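Local structure of probable translation factor yciO (Escherichia coli, 1KK9) at residues G43-P48 with L185-G190; K58-N63 with L151-L156; M83-S88 with I143-L148; N111-L116 with K195-I200; T158-P163 with D177-Q182. The protein is of unknown function but, as a YrdC-like member of the SUA5 family, probably binds double-stranded RNA. One frame throughout, in Å; residues are numbered along the deposited sequence.

Contact 1 of 5, residues G43-P48 with L185-G190; sequences GVIVYP and LIIHGG
Strands 45-48 and 185-188 run parallel, with Ile45 beside Leu185 and Val46 beside Ile186, their directions only 13° apart. They are neighbours in the mixed sheet of this YrdC-like fold. Strands 18-21 and 45-49 are joined through helix 29-40 in a beta-alpha-beta crossover, and strand 185-188 lies between them. Two backbone bonds tie the pair: Val46 N gives to Leu185 O at 2.9 Å, and Ile187 N gives to Val46 O, also at 2.9 Å. Leu185 O also meets a carbon donor, with Ile45 CA at 3.4 Å.

On the face of Ile45 and Leu185 the two side chains lie side by side and point the same way. Ile45 CG2 rests on Leu185 CB at 3.8 Å. Helix 29-40 covers this face through Ala35, Ile38 and Val39. Val46 and Ile186 turn to the other face, where Val46 also meets Tyr53 and Leu55. Ile187 CD1 touches Tyr47 CB at 4.1 Å. CG of Tyr47 sits between its backbone N and carbonyl carbon (chi1 65°). This leads the ring away from strand 185-188, and its hydroxyl bonds to Ser157. Pro48 and Ile187 cross at about a right angle, with Pro48 CD 3.9 Å from Ile187 CG2. Beyond the strand end, Pro48 CG lies 3.9 Å from Gly189 CA, so close that a side chain on Gly189 would collide with the proline ring.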
# COMPACT_ATOMS: atom_id res chain seq x y z
N GLY A 43 9.51 -1.63 12.42
CA GLY A 43 10.26 -2.14 11.29
C GLY A 43 9.60 -1.83 9.95
O GLY A 43 8.45 -1.39 9.90
N VAL A 44 10.33 -2.07 8.87
CA VAL A 44 9.82 -1.85 7.52
C VAL A 44 9.76 -3.22 6.85
O VAL A 44 10.74 -3.96 6.83
CB VAL A 44 10.75 -0.95 6.70
CG1 VAL A 44 10.36 -1.02 5.22
CG2 VAL A 44 10.68 0.48 7.22
N ILE A 45 8.60 -3.55 6.29
CA ILE A 45 8.46 -4.85 5.64
C ILE A 45 8.06 -4.76 4.18
O ILE A 45 7.50 -3.76 3.72
CB ILE A 45 7.42 -5.73 6.37
CG1 ILE A 45 6.01 -5.21 6.11
CG2 ILE A 45 7.70 -5.74 7.88
CD1 ILE A 45 4.90 -6.12 6.62
N VAL A 46 8.36 -5.83 3.45
CA VAL A 46 7.99 -5.94 2.06
C VAL A 46 6.93 -7.04 2.08
O VAL A 46 7.19 -8.14 2.58
CB VAL A 46 9.19 -6.39 1.18
CG1 VAL A 46 8.70 -6.80 -0.20
CG2 VAL A 46 10.20 -5.27 1.08
N TYR A 47 5.74 -6.74 1.57
CA TYR A 47 4.67 -7.72 1.55
C TYR A 47 3.95 -7.74 0.22
O TYR A 47 3.94 -6.75 -0.52
CB TYR A 47 3.67 -7.46 2.68
CG TYR A 47 2.90 -6.16 2.58
CD1 TYR A 47 3.49 -4.95 2.95
CD2 TYR A 47 1.58 -6.15 2.14
CE1 TYR A 47 2.77 -3.75 2.89
CE2 TYR A 47 0.85 -4.96 2.08
CZ TYR A 47 1.45 -3.77 2.46
OH TYR A 47 0.71 -2.60 2.44
N PRO A 48 3.31 -8.87 -0.11
CA PRO A 48 2.58 -9.01 -1.37
C PRO A 48 1.18 -8.42 -1.38
O PRO A 48 0.49 -8.41 -0.36
CB PRO A 48 2.55 -10.52 -1.56
CG PRO A 48 2.32 -10.99 -0.14
CD PRO A 48 3.30 -10.14 0.64
N LEU A 185 11.91 -7.25 7.07
CA LEU A 185 11.24 -8.49 6.70
C LEU A 185 10.82 -8.48 5.25
O LEU A 185 10.49 -7.44 4.69
CB LEU A 185 10.00 -8.71 7.57
CG LEU A 185 9.00 -9.79 7.12
CD1 LEU A 185 9.65 -11.16 7.12
CD2 LEU A 185 7.80 -9.78 8.05
N ILE A 186 10.85 -9.65 4.64
CA ILE A 186 10.41 -9.80 3.27
C ILE A 186 9.50 -11.00 3.32
O ILE A 186 9.91 -12.09 3.75
CB ILE A 186 11.56 -10.10 2.31
CG1 ILE A 186 12.44 -8.87 2.15
CG2 ILE A 186 10.99 -10.56 0.98
CD1 ILE A 186 13.69 -9.13 1.33
N ILE A 187 8.26 -10.81 2.89
CA ILE A 187 7.28 -11.87 2.88
C ILE A 187 7.11 -12.45 1.49
O ILE A 187 6.62 -11.78 0.58
CB ILE A 187 5.91 -11.38 3.39
CG1 ILE A 187 6.02 -10.92 4.84
CG2 ILE A 187 4.88 -12.48 3.26
CD1 ILE A 187 4.72 -10.36 5.39
N HIS A 188 7.53 -13.70 1.33
CA HIS A 188 7.39 -14.37 0.05
C HIS A 188 5.94 -14.79 -0.07
O HIS A 188 5.48 -15.69 0.64
CB HIS A 188 8.29 -15.61 -0.02
CG HIS A 188 8.24 -16.32 -1.33
ND1 HIS A 188 7.05 -16.58 -1.99
CD2 HIS A 188 9.22 -16.87 -2.09
CE1 HIS A 188 7.31 -17.25 -3.10
NE2 HIS A 188 8.61 -17.44 -3.19
N GLY A 189 5.21 -14.12 -0.95
CA GLY A 189 3.81 -14.45 -1.14
C GLY A 189 3.53 -14.92 -2.55
O GLY A 189 2.42 -14.78 -3.05
N GLY A 190 4.55 -15.47 -3.21
CA GLY A 190 4.37 -15.94 -4.57
C GLY A 190 4.99 -14.98 -5.56
O GLY A 190 5.40 -13.87 -5.19

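Contact 2 of 5, residues K58-N63 with L151-L156; sequences KIEDKN and LGEPML
The turn at Lys58-Asp61 lies beside the chain as it enters strand 155-159, with the CA atoms of Ile59 and Leu156 5.1 Å apart. The turn is type I, and its last residue, Asp61, is the N-cap of helix 62-72. No direct hydrogen bond crosses the contact. A water does the joining instead. It accepts from Ile59 N at 2.9 Å and donates to both Glu153 OE2 and Pro154 O, the latter at 2.7 Å.

Ile59 carries the apolar part. Its CG1 is anti to the carbonyl carbon (chi1 -74°), which brings the longer branch over Pro154. CD1 reaches Pro154 CB at 4.0 Å, and CG1 lies 3.5 Å from Pro154 O. Tyr93 of helix 87-93 touches Ile59, Glu153 and Pro154. Lys58 CG passes Glu153 OE2 at 3.9 Å, while its NZ bends off toward Asp61 in a long salt bridge.

Glu60 and Glu153 come from opposite directions. Their carboxylate planes are 49° apart, and Glu60 OE2 is 3.1 Å from Glu153 OE2. Both atoms are acceptors. Two full charges this close would repel, so one of the carboxylates may be protonated, or the water may help to offset the strain.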
# COMPACT_ATOMS: atom_id res chain seq x y z
N LYS A 58 4.34 0.95 10.24
CA LYS A 58 3.29 1.47 11.10
C LYS A 58 3.09 2.93 10.71
O LYS A 58 4.03 3.60 10.28
CB LYS A 58 3.70 1.34 12.58
CG LYS A 58 2.51 1.49 13.53
CD LYS A 58 2.79 1.05 14.96
CE LYS A 58 3.90 1.85 15.63
NZ LYS A 58 5.21 1.47 15.06
N ILE A 59 1.86 3.41 10.85
CA ILE A 59 1.52 4.78 10.49
C ILE A 59 2.29 5.87 11.22
O ILE A 59 2.78 6.81 10.60
CB ILE A 59 0.02 5.05 10.69
CG1 ILE A 59 -0.78 4.36 9.59
CG2 ILE A 59 -0.24 6.56 10.66
CD1 ILE A 59 -2.27 4.63 9.66
N GLU A 60 2.39 5.77 12.54
CA GLU A 60 3.08 6.80 13.31
C GLU A 60 4.58 6.66 13.47
O GLU A 60 5.19 7.42 14.22
CB GLU A 60 2.44 6.97 14.69
CG GLU A 60 1.89 5.70 15.28
CD GLU A 60 0.60 5.27 14.62
OE1 GLU A 60 -0.30 6.14 14.48
OE2 GLU A 60 0.46 4.08 14.26
N ASP A 61 5.20 5.71 12.78
CA ASP A 61 6.65 5.58 12.90
C ASP A 61 7.37 6.46 11.87
O ASP A 61 7.45 6.11 10.68
CB ASP A 61 7.09 4.13 12.74
CG ASP A 61 8.48 3.89 13.28
OD1 ASP A 61 9.45 4.48 12.74
OD2 ASP A 61 8.61 3.12 14.25
N LYS A 62 7.89 7.60 12.32
CA LYS A 62 8.58 8.53 11.42
C LYS A 62 9.82 7.91 10.78
O LYS A 62 10.01 8.00 9.57
CB LYS A 62 8.96 9.81 12.17
CG LYS A 62 9.74 10.80 11.30
CD LYS A 62 10.00 12.11 12.03
CE LYS A 62 10.85 13.05 11.18
NZ LYS A 62 12.24 12.51 10.97
N ASN A 63 10.67 7.29 11.59
CA ASN A 63 11.88 6.66 11.08
C ASN A 63 11.55 5.69 9.96
O ASN A 63 12.19 5.71 8.91
CB ASN A 63 12.63 5.93 12.20
CG ASN A 63 13.46 6.86 13.07
OD1 ASN A 63 13.09 8.01 13.30
ND2 ASN A 63 14.59 6.35 13.58
N LEU A 151 -3.03 -6.27 12.33
CA LEU A 151 -2.55 -4.95 12.72
C LEU A 151 -3.65 -4.10 13.36
O LEU A 151 -3.40 -3.36 14.30
CB LEU A 151 -1.97 -4.22 11.51
CG LEU A 151 -1.21 -2.91 11.75
CD1 LEU A 151 -0.03 -3.11 12.70
CD2 LEU A 151 -0.74 -2.38 10.40
N GLY A 152 -4.87 -4.21 12.84
CA GLY A 152 -5.97 -3.44 13.41
C GLY A 152 -6.09 -2.01 12.94
O GLY A 152 -6.89 -1.24 13.48
N GLU A 153 -5.30 -1.64 11.94
CA GLU A 153 -5.34 -0.29 11.38
C GLU A 153 -4.63 -0.32 10.03
O GLU A 153 -4.06 -1.35 9.66
CB GLU A 153 -4.64 0.72 12.30
CG GLU A 153 -3.20 0.38 12.65
CD GLU A 153 -2.51 1.50 13.41
OE1 GLU A 153 -3.15 2.11 14.29
OE2 GLU A 153 -1.31 1.77 13.14
N PRO A 154 -4.66 0.79 9.28
CA PRO A 154 -4.01 0.82 7.97
C PRO A 154 -2.50 0.77 8.10
O PRO A 154 -1.93 1.14 9.12
CB PRO A 154 -4.46 2.15 7.37
CG PRO A 154 -5.73 2.46 8.09
CD PRO A 154 -5.41 2.04 9.50
N MSE A 155 -1.87 0.29 7.05
CA MSE A 155 -0.43 0.21 7.02
C MSE A 155 0.06 1.27 6.05
O MSE A 155 -0.46 1.40 4.93
CB MSE A 155 -0.01 -1.18 6.56
CG MSE A 155 1.47 -1.34 6.38
SE MSE A 155 2.01 -3.11 6.90
CE MSE A 155 0.81 -4.16 5.83
N LEU A 156 1.01 2.07 6.50
CA LEU A 156 1.60 3.10 5.66
C LEU A 156 2.37 2.32 4.61
O LEU A 156 3.15 1.43 4.95
CB LEU A 156 2.55 3.97 6.47
CG LEU A 156 3.32 4.99 5.63
CD1 LEU A 156 2.35 5.83 4.82
CD2 LEU A 156 4.17 5.87 6.55
O HOH W 1 -0.03 1.28 11.03

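Contact 3 of 5, residues M83-S88 with I143-L148; sequences MCRDLS and IAQALL
Helix 142-151 packs against the loop that leads from strand 81-83 into helix 87-93, and Leu148 and Gln145 meet Arg85 there. Leu148 points into the loop. Its CD1 lies 3.5 Å from Cys84 C, and its CD2 reaches Met83 O at the same distance. The CG of Met83, a selenomethionine, touches Leu148 CD1 at 4.1 Å, the two side chains crossing at about a right angle.

Gln145 is bent at chi2 (-66°), which swings its amide to the loop backbone. NE2 gives a fairly straight hydrogen bond to Arg85 O at 2.9 Å, with the acceptor close to the amide plane. The same NE2 also bonds to Pro139 O. A leucine here would probably leave the carbonyls of Arg85 and Pro139 without this donor, the loop then resting on the Leu148 packing and the arginine's ion pair to Glu149.

In the fold, helix 142-151 links strands 133-137 and 155-159, and strand 81-83 runs between those two in the sheet. The contact lies where this middle strand ends. Arg85 and Leu148 slide past each other in opposite directions, with Arg85 CG 3.8 Å from Leu148 CB. The guanidinium has Leu148 O over one face, 3.9 Å above its plane. Its two ends form salt bridges to Glu89 and Glu149.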
# COMPACT_ATOMS: atom_id res chain seq x y z
N MSE A 83 -2.72 1.41 3.15
CA MSE A 83 -3.27 0.10 2.80
C MSE A 83 -4.37 -0.18 3.84
O MSE A 83 -4.08 -0.37 5.02
CB MSE A 83 -2.15 -0.95 2.88
CG MSE A 83 -2.38 -2.24 2.09
SE MSE A 83 -2.46 -1.99 0.16
CE MSE A 83 -0.58 -1.72 -0.24
N CYS A 84 -5.63 -0.20 3.40
CA CYS A 84 -6.78 -0.42 4.28
C CYS A 84 -7.51 -1.74 4.06
O CYS A 84 -7.49 -2.29 2.97
CB CYS A 84 -7.79 0.72 4.11
SG CYS A 84 -7.08 2.37 4.21
N ARG A 85 -8.19 -2.21 5.11
CA ARG A 85 -8.94 -3.46 5.05
C ARG A 85 -10.15 -3.38 4.14
O ARG A 85 -10.42 -4.31 3.38
CB ARG A 85 -9.42 -3.87 6.45
CG ARG A 85 -8.70 -5.07 7.02
CD ARG A 85 -8.99 -5.19 8.50
NE ARG A 85 -8.78 -3.90 9.15
CZ ARG A 85 -8.83 -3.70 10.46
NH1 ARG A 85 -9.09 -4.70 11.28
NH2 ARG A 85 -8.62 -2.48 10.94
N ASP A 86 -10.88 -2.27 4.23
CA ASP A 86 -12.08 -2.09 3.42
C ASP A 86 -12.48 -0.62 3.33
O ASP A 86 -11.83 0.25 3.91
CB ASP A 86 -13.23 -2.89 4.01
CG ASP A 86 -13.42 -2.61 5.49
OD1 ASP A 86 -13.56 -1.43 5.87
OD2 ASP A 86 -13.43 -3.57 6.28
N LEU A 87 -13.57 -0.36 2.60
CA LEU A 87 -14.05 1.01 2.42
C LEU A 87 -14.41 1.70 3.72
O LEU A 87 -14.25 2.91 3.84
CB LEU A 87 -15.26 1.04 1.48
CG LEU A 87 -14.99 0.76 0.00
CD1 LEU A 87 -16.29 0.95 -0.78
CD2 LEU A 87 -13.91 1.71 -0.52
N SER A 88 -14.90 0.94 4.68
CA SER A 88 -15.27 1.51 5.97
C SER A 88 -14.04 2.15 6.61
O SER A 88 -14.06 3.32 6.99
CB SER A 88 -15.83 0.42 6.89
OG SER A 88 -16.19 0.98 8.14
N ILE A 143 -2.97 -12.66 2.07
CA ILE A 143 -1.86 -12.26 2.92
C ILE A 143 -1.96 -10.81 3.38
O ILE A 143 -1.86 -10.54 4.58
CB ILE A 143 -0.49 -12.47 2.20
CG1 ILE A 143 -0.24 -13.96 1.99
CG2 ILE A 143 0.64 -11.85 3.04
CD1 ILE A 143 0.97 -14.26 1.15
N ALA A 144 -2.17 -9.89 2.45
CA ALA A 144 -2.29 -8.47 2.81
C ALA A 144 -3.47 -8.26 3.76
O ALA A 144 -3.36 -7.58 4.78
CB ALA A 144 -2.46 -7.62 1.56
N GLN A 145 -4.61 -8.84 3.41
CA GLN A 145 -5.79 -8.73 4.24
C GLN A 145 -5.53 -9.28 5.64
O GLN A 145 -5.96 -8.68 6.63
CB GLN A 145 -6.96 -9.46 3.57
CG GLN A 145 -7.72 -8.62 2.53
CD GLN A 145 -8.44 -7.43 3.16
OE1 GLN A 145 -8.91 -7.51 4.29
NE2 GLN A 145 -8.53 -6.33 2.43
N ALA A 146 -4.82 -10.40 5.73
CA ALA A 146 -4.52 -11.00 7.04
C ALA A 146 -3.57 -10.11 7.84
O ALA A 146 -3.69 -10.02 9.06
CB ALA A 146 -3.91 -12.38 6.86
N LEU A 147 -2.64 -9.46 7.16
CA LEU A 147 -1.69 -8.59 7.84
C LEU A 147 -2.43 -7.41 8.46
O LEU A 147 -2.18 -7.04 9.61
CB LEU A 147 -0.63 -8.08 6.87
CG LEU A 147 0.48 -9.05 6.45
CD1 LEU A 147 1.29 -8.47 5.28
CD2 LEU A 147 1.38 -9.35 7.65
N LEU A 148 -3.35 -6.82 7.69
CA LEU A 148 -4.12 -5.68 8.17
C LEU A 148 -5.04 -6.06 9.32
O LEU A 148 -5.14 -5.33 10.31
CB LEU A 148 -4.92 -5.07 7.01
CG LEU A 148 -4.05 -4.48 5.89
CD1 LEU A 148 -4.92 -3.92 4.78
CD2 LEU A 148 -3.15 -3.38 6.47

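Contact 4 of 5, residues N111-L116 with K195-I200; sequences NYTFIL and KPTTVI
The rings of Tyr112 and Phe114 lie on one face of the sheet, beside Thr198 and Ile200. The Phe114 ring meets Ile200 at its edge: CD1 is 4.0 Å from Ile200 CB, near the ring plane. The Tyr112 ring meets its neighbours obliquely. Its CD1 is 3.8 Å from Thr198 CB, and CG1 of Ile200 lies a little farther off. Phe220 meets the Tyr112 ring edge-to-face. In each pair, Tyr112 with Thr198 and Phe114 with Ile200, the side chains run side by side and point the same way. The Tyr112 hydroxyl bonds to Asp216 O, and Thr198 OG1 is held by Gly213 N and Gly215 O. An alanine in place of Tyr112 would probably leave Asp216 O without this hydroxyl, rob Phe220 of its ring partner and open a gap beside Thr198.

Strands 112-117 and 198-201 are parallel neighbours in the mixed sheet, with strand 208-211 beyond as its edge. Four backbone bonds form the ladder. Thr198 N gives to Asn111 O at 2.9 Å and Thr113 N to Thr198 O at 3.0 Å. Ile200 N gives to Thr113 O, and Ile115 N to Ile200 O.

The opposite face carries Thr113 and Val199. Thr113 OG1 is anti to its carbonyl carbon (chi1 -61°), which aims it at Thr197. The two side chains cross at about a right angle, and their OG1 atoms share a hydrogen bond of 2.6 Å. The side chain of Thr197 lies about 5 Å from a bound sulfate. Packing is tight nearby: Ile115 CD1 is only 3.4 Å from Val199 CG1.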
# COMPACT_ATOMS: atom_id res chain seq x y z
N ASN A 111 -6.57 -3.73 -7.42
CA ASN A 111 -6.31 -2.97 -8.64
C ASN A 111 -6.26 -1.45 -8.61
O ASN A 111 -5.86 -0.84 -9.60
CB ASN A 111 -7.33 -3.38 -9.69
CG ASN A 111 -7.39 -4.87 -9.88
OD1 ASN A 111 -6.40 -5.50 -10.24
ND2 ASN A 111 -8.55 -5.46 -9.62
N TYR A 112 -6.64 -0.84 -7.50
CA TYR A 112 -6.67 0.62 -7.45
C TYR A 112 -6.09 1.32 -6.24
O TYR A 112 -6.04 0.78 -5.13
CB TYR A 112 -8.12 1.10 -7.58
CG TYR A 112 -8.83 0.70 -8.84
CD1 TYR A 112 -8.69 1.46 -10.01
CD2 TYR A 112 -9.66 -0.41 -8.87
CE1 TYR A 112 -9.39 1.12 -11.17
CE2 TYR A 112 -10.37 -0.76 -10.02
CZ TYR A 112 -10.23 0.01 -11.17
OH TYR A 112 -10.95 -0.31 -12.29
N THR A 113 -5.69 2.56 -6.48
CA THR A 113 -5.20 3.43 -5.44
C THR A 113 -6.01 4.71 -5.67
O THR A 113 -5.98 5.27 -6.76
CB THR A 113 -3.72 3.74 -5.58
OG1 THR A 113 -2.97 2.53 -5.49
CG2 THR A 113 -3.29 4.69 -4.48
N PHE A 114 -6.74 5.14 -4.64
CA PHE A 114 -7.57 6.32 -4.73
C PHE A 114 -7.01 7.49 -3.94
O PHE A 114 -6.83 7.40 -2.72
CB PHE A 114 -8.98 6.02 -4.23
CG PHE A 114 -9.66 4.90 -4.97
CD1 PHE A 114 -9.98 5.03 -6.32
CD2 PHE A 114 -10.00 3.72 -4.31
CE1 PHE A 114 -10.62 3.99 -7.01
CE2 PHE A 114 -10.65 2.68 -4.99
CZ PHE A 114 -10.95 2.81 -6.34
N ILE A 115 -6.73 8.58 -4.64
CA ILE A 115 -6.20 9.77 -4.01
C ILE A 115 -7.35 10.61 -3.46
O ILE A 115 -8.23 11.06 -4.20
CB ILE A 115 -5.37 10.57 -5.01
CG1 ILE A 115 -4.22 9.67 -5.51
CG2 ILE A 115 -4.83 11.85 -4.36
CD1 ILE A 115 -3.41 10.25 -6.62
N LEU A 116 -7.34 10.79 -2.14
CA LEU A 116 -8.37 11.54 -1.43
C LEU A 116 -7.73 12.48 -0.41
O LEU A 116 -6.52 12.43 -0.19
CB LEU A 116 -9.30 10.57 -0.71
CG LEU A 116 -10.11 9.62 -1.61
CD1 LEU A 116 -10.76 8.53 -0.78
CD2 LEU A 116 -11.15 10.43 -2.35
N LYS A 195 2.48 -5.07 -13.10
CA LYS A 195 1.69 -3.88 -13.37
C LYS A 195 1.17 -3.29 -12.07
O LYS A 195 0.45 -3.95 -11.32
CB LYS A 195 0.52 -4.22 -14.28
CG LYS A 195 -0.28 -2.99 -14.72
CD LYS A 195 0.35 -2.33 -15.93
CE LYS A 195 -0.11 -3.00 -17.22
NZ LYS A 195 -1.56 -2.72 -17.47
N PRO A 196 1.51 -2.02 -11.79
CA PRO A 196 1.06 -1.36 -10.57
C PRO A 196 -0.45 -1.06 -10.60
O PRO A 196 -1.10 -1.25 -11.62
CB PRO A 196 1.90 -0.09 -10.54
CG PRO A 196 2.00 0.24 -12.00
CD PRO A 196 2.27 -1.09 -12.64
N THR A 197 -0.98 -0.60 -9.48
CA THR A 197 -2.40 -0.28 -9.41
C THR A 197 -2.72 0.90 -10.32
O THR A 197 -1.85 1.66 -10.70
CB THR A 197 -2.83 0.12 -7.98
OG1 THR A 197 -2.20 1.36 -7.63
CG2 THR A 197 -2.45 -0.96 -6.96
N THR A 198 -3.98 1.03 -10.68
CA THR A 198 -4.41 2.16 -11.47
C THR A 198 -4.67 3.21 -10.40
O THR A 198 -5.31 2.93 -9.39
CB THR A 198 -5.70 1.84 -12.25
OG1 THR A 198 -5.35 1.10 -13.43
CG2 THR A 198 -6.44 3.11 -12.64
N VAL A 199 -4.14 4.41 -10.60
CA VAL A 199 -4.32 5.46 -9.61
C VAL A 199 -5.35 6.48 -10.09
O VAL A 199 -5.20 7.07 -11.15
CB VAL A 199 -2.97 6.15 -9.29
CG1 VAL A 199 -3.17 7.27 -8.28
CG2 VAL A 199 -1.99 5.12 -8.75
N ILE A 200 -6.41 6.65 -9.31
CA ILE A 200 -7.47 7.58 -9.65
C ILE A 200 -7.54 8.68 -8.61
O ILE A 200 -7.68 8.41 -7.41
CB ILE A 200 -8.86 6.89 -9.67
CG1 ILE A 200 -8.85 5.70 -10.64
CG2 ILE A 200 -9.93 7.91 -10.05
CD1 ILE A 200 -8.51 6.05 -12.07

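Contact 5 of 5, residues T158-P163 with D177-Q182; sequences TSLMLP and DRLEKQ. With SO4 (sulfate ion), chain B.
Leu160 and Leu179 reach toward each other tip to tip, CD1 to CD1 at 3.9 Å, across a beta-alpha-beta crossover. Strand 155-159 leads through helix 172-179 to the parallel strand 185-188, and the contact joins the end of the first strand to the end of the helix. The backbones stay well apart, so long side chains do the bridging. Leu160 CG is anti to the backbone N (chi1 -179°), which sends the branch straight at the helix. Ile71 of helix 62-72 touches Leu179, and Leu55 touches Leu160.

Arg178 runs past Leu160 in the opposite direction, with NH1 4.1 Å from Leu160 CD1. Its chain reaches out from the helix and is bent at chi3. The guanidinium is sandwiched. Leu179 CD1 sits over the centre of one face, 4.3 Å above the plane, and Pro163 lies over the other. The modelled approach of Pro163 CD is too short to be trusted in detail. Met161 O lies at the guanidinium edge, 3.6 Å from NH1, without a hydrogen bond. The charge has its partner in Glu169, which forms a salt bridge with NH1.

At the strand end Ser159 binds a sulfate, probably from the crystallisation liquor. Arg72, His78 and Arg211 bind it too, and Arg137 bonds to Ser159 OG. This basic pocket for an anion is consistent with a phosphate or nucleic acid site. Ser159 grips two sulfate oxygens: OG gives to O4, and the backbone N gives to O1 at 2.7 Å with an angle of 159° at the hydrogen.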
# COMPACT_ATOMS: atom_id res chain seq x y z
N THR A 158 3.75 2.03 0.07
CA THR A 158 4.02 2.52 -1.26
C THR A 158 4.22 1.22 -2.01
O THR A 158 4.54 0.20 -1.39
CB THR A 158 5.35 3.31 -1.38
OG1 THR A 158 6.45 2.43 -1.08
CG2 THR A 158 5.38 4.49 -0.42
N SER A 159 4.01 1.24 -3.31
CA SER A 159 4.24 0.04 -4.09
C SER A 159 5.76 -0.10 -4.11
O SER A 159 6.49 0.88 -3.90
CB SER A 159 3.72 0.22 -5.51
OG SER A 159 2.34 0.53 -5.51
N LEU A 160 6.25 -1.31 -4.33
CA LEU A 160 7.69 -1.52 -4.40
C LEU A 160 8.06 -1.49 -5.86
O LEU A 160 8.00 -2.49 -6.56
CB LEU A 160 8.10 -2.85 -3.78
CG LEU A 160 9.61 -3.13 -3.79
CD1 LEU A 160 10.37 -2.03 -3.07
CD2 LEU A 160 9.88 -4.48 -3.14
N MSE A 161 8.43 -0.30 -6.33
CA MSE A 161 8.82 -0.11 -7.71
C MSE A 161 10.34 -0.19 -7.84
O MSE A 161 11.08 0.37 -7.02
CB MSE A 161 8.36 1.26 -8.20
CG MSE A 161 7.00 1.71 -7.71
SE MSE A 161 5.57 1.25 -8.93
CE MSE A 161 6.24 1.91 -10.60
N LEU A 162 10.80 -0.89 -8.87
CA LEU A 162 12.23 -0.97 -9.13
C LEU A 162 12.51 0.48 -9.52
O LEU A 162 11.95 0.98 -10.48
CB LEU A 162 12.48 -1.92 -10.30
CG LEU A 162 11.73 -3.24 -10.15
CD1 LEU A 162 10.31 -3.01 -10.59
CD2 LEU A 162 12.37 -4.35 -10.97
N PRO A 163 13.34 1.19 -8.74
CA PRO A 163 13.66 2.59 -9.04
C PRO A 163 13.69 3.02 -10.51
O PRO A 163 14.20 2.31 -11.41
CB PRO A 163 15.00 2.78 -8.35
CG PRO A 163 14.77 2.02 -7.05
CD PRO A 163 14.02 0.76 -7.50
N ASP A 177 17.73 -9.95 -2.90
CA ASP A 177 19.08 -9.55 -3.30
C ASP A 177 19.24 -8.04 -3.30
O ASP A 177 20.31 -7.52 -2.99
CB ASP A 177 19.42 -10.07 -4.71
CG ASP A 177 19.44 -11.59 -4.79
OD1 ASP A 177 19.67 -12.25 -3.74
OD2 ASP A 177 19.24 -12.13 -5.91
N ARG A 178 18.17 -7.33 -3.64
CA ARG A 178 18.25 -5.88 -3.68
C ARG A 178 18.05 -5.18 -2.35
O ARG A 178 18.65 -4.13 -2.12
CB ARG A 178 17.23 -5.34 -4.70
CG ARG A 178 17.18 -3.81 -4.81
CD ARG A 178 15.91 -3.32 -5.56
NE ARG A 178 15.46 -2.01 -5.09
CZ ARG A 178 14.23 -1.52 -5.27
NH1 ARG A 178 13.31 -2.22 -5.92
NH2 ARG A 178 13.91 -0.33 -4.77
N LEU A 179 17.25 -5.74 -1.45
CA LEU A 179 16.97 -5.06 -0.18
C LEU A 179 17.20 -5.80 1.13
O LEU A 179 16.78 -5.33 2.18
CB LEU A 179 15.52 -4.58 -0.21
CG LEU A 179 15.12 -3.65 -1.37
CD1 LEU A 179 13.61 -3.62 -1.51
CD2 LEU A 179 15.66 -2.27 -1.11
N GLU A 180 17.86 -6.95 1.07
CA GLU A 180 18.12 -7.75 2.25
C GLU A 180 18.69 -6.95 3.42
O GLU A 180 18.43 -7.26 4.59
CB GLU A 180 19.06 -8.90 1.88
CG GLU A 180 19.21 -9.98 2.93
CD GLU A 180 20.10 -11.13 2.43
OE1 GLU A 180 21.28 -10.86 2.10
OE2 GLU A 180 19.60 -12.28 2.37
N LYS A 181 19.46 -5.91 3.12
CA LYS A 181 20.06 -5.09 4.18
C LYS A 181 19.34 -3.77 4.39
O LYS A 181 19.84 -2.90 5.12
CB LYS A 181 21.54 -4.83 3.86
CG LYS A 181 22.37 -6.10 3.68
CD LYS A 181 23.84 -5.81 3.37
CE LYS A 181 24.59 -7.11 3.07
NZ LYS A 181 26.04 -6.91 2.75
N GLN A 182 18.17 -3.61 3.78
CA GLN A 182 17.42 -2.37 3.92
C GLN A 182 16.05 -2.49 4.58
O GLN A 182 15.49 -1.49 5.04
CB GLN A 182 17.27 -1.72 2.55
CG GLN A 182 18.60 -1.37 1.90
CD GLN A 182 18.41 -0.88 0.49
OE1 GLN A 182 17.60 0.02 0.24
NE2 GLN A 182 19.16 -1.46 -0.45
S SO4 B . 2.71 4.01 -5.62
O1 SO4 B . 3.74 3.53 -4.68
O2 SO4 B . 2.01 5.17 -5.06
O3 SO4 B . 3.37 4.38 -6.88
O4 SO4 B . 1.71 2.96 -5.88

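Contacts 1 and 4 are parallel strand pairs in one mixed sheet, on opposite sides of the chain's centre and about 20 Å apart between centres. Contacts 2 and 5 both use strand 155-159, one where the strand is entered and one at its end. Contacts 2, 3 and 5 are nested inside the loop closed by contact 1, and contact 3 lies inside contact 2. Contact 4 crosses contact 1 along the chain. Contacts 2 and 3 meet where Met83 N approaches Met155 O, a probable hydrogen bond at 2.9 Å. Contacts 1 and 5 are closest, about 10 Å between centres. Distant parts of the sequence are thus interleaved in a single sheet with flanking helices.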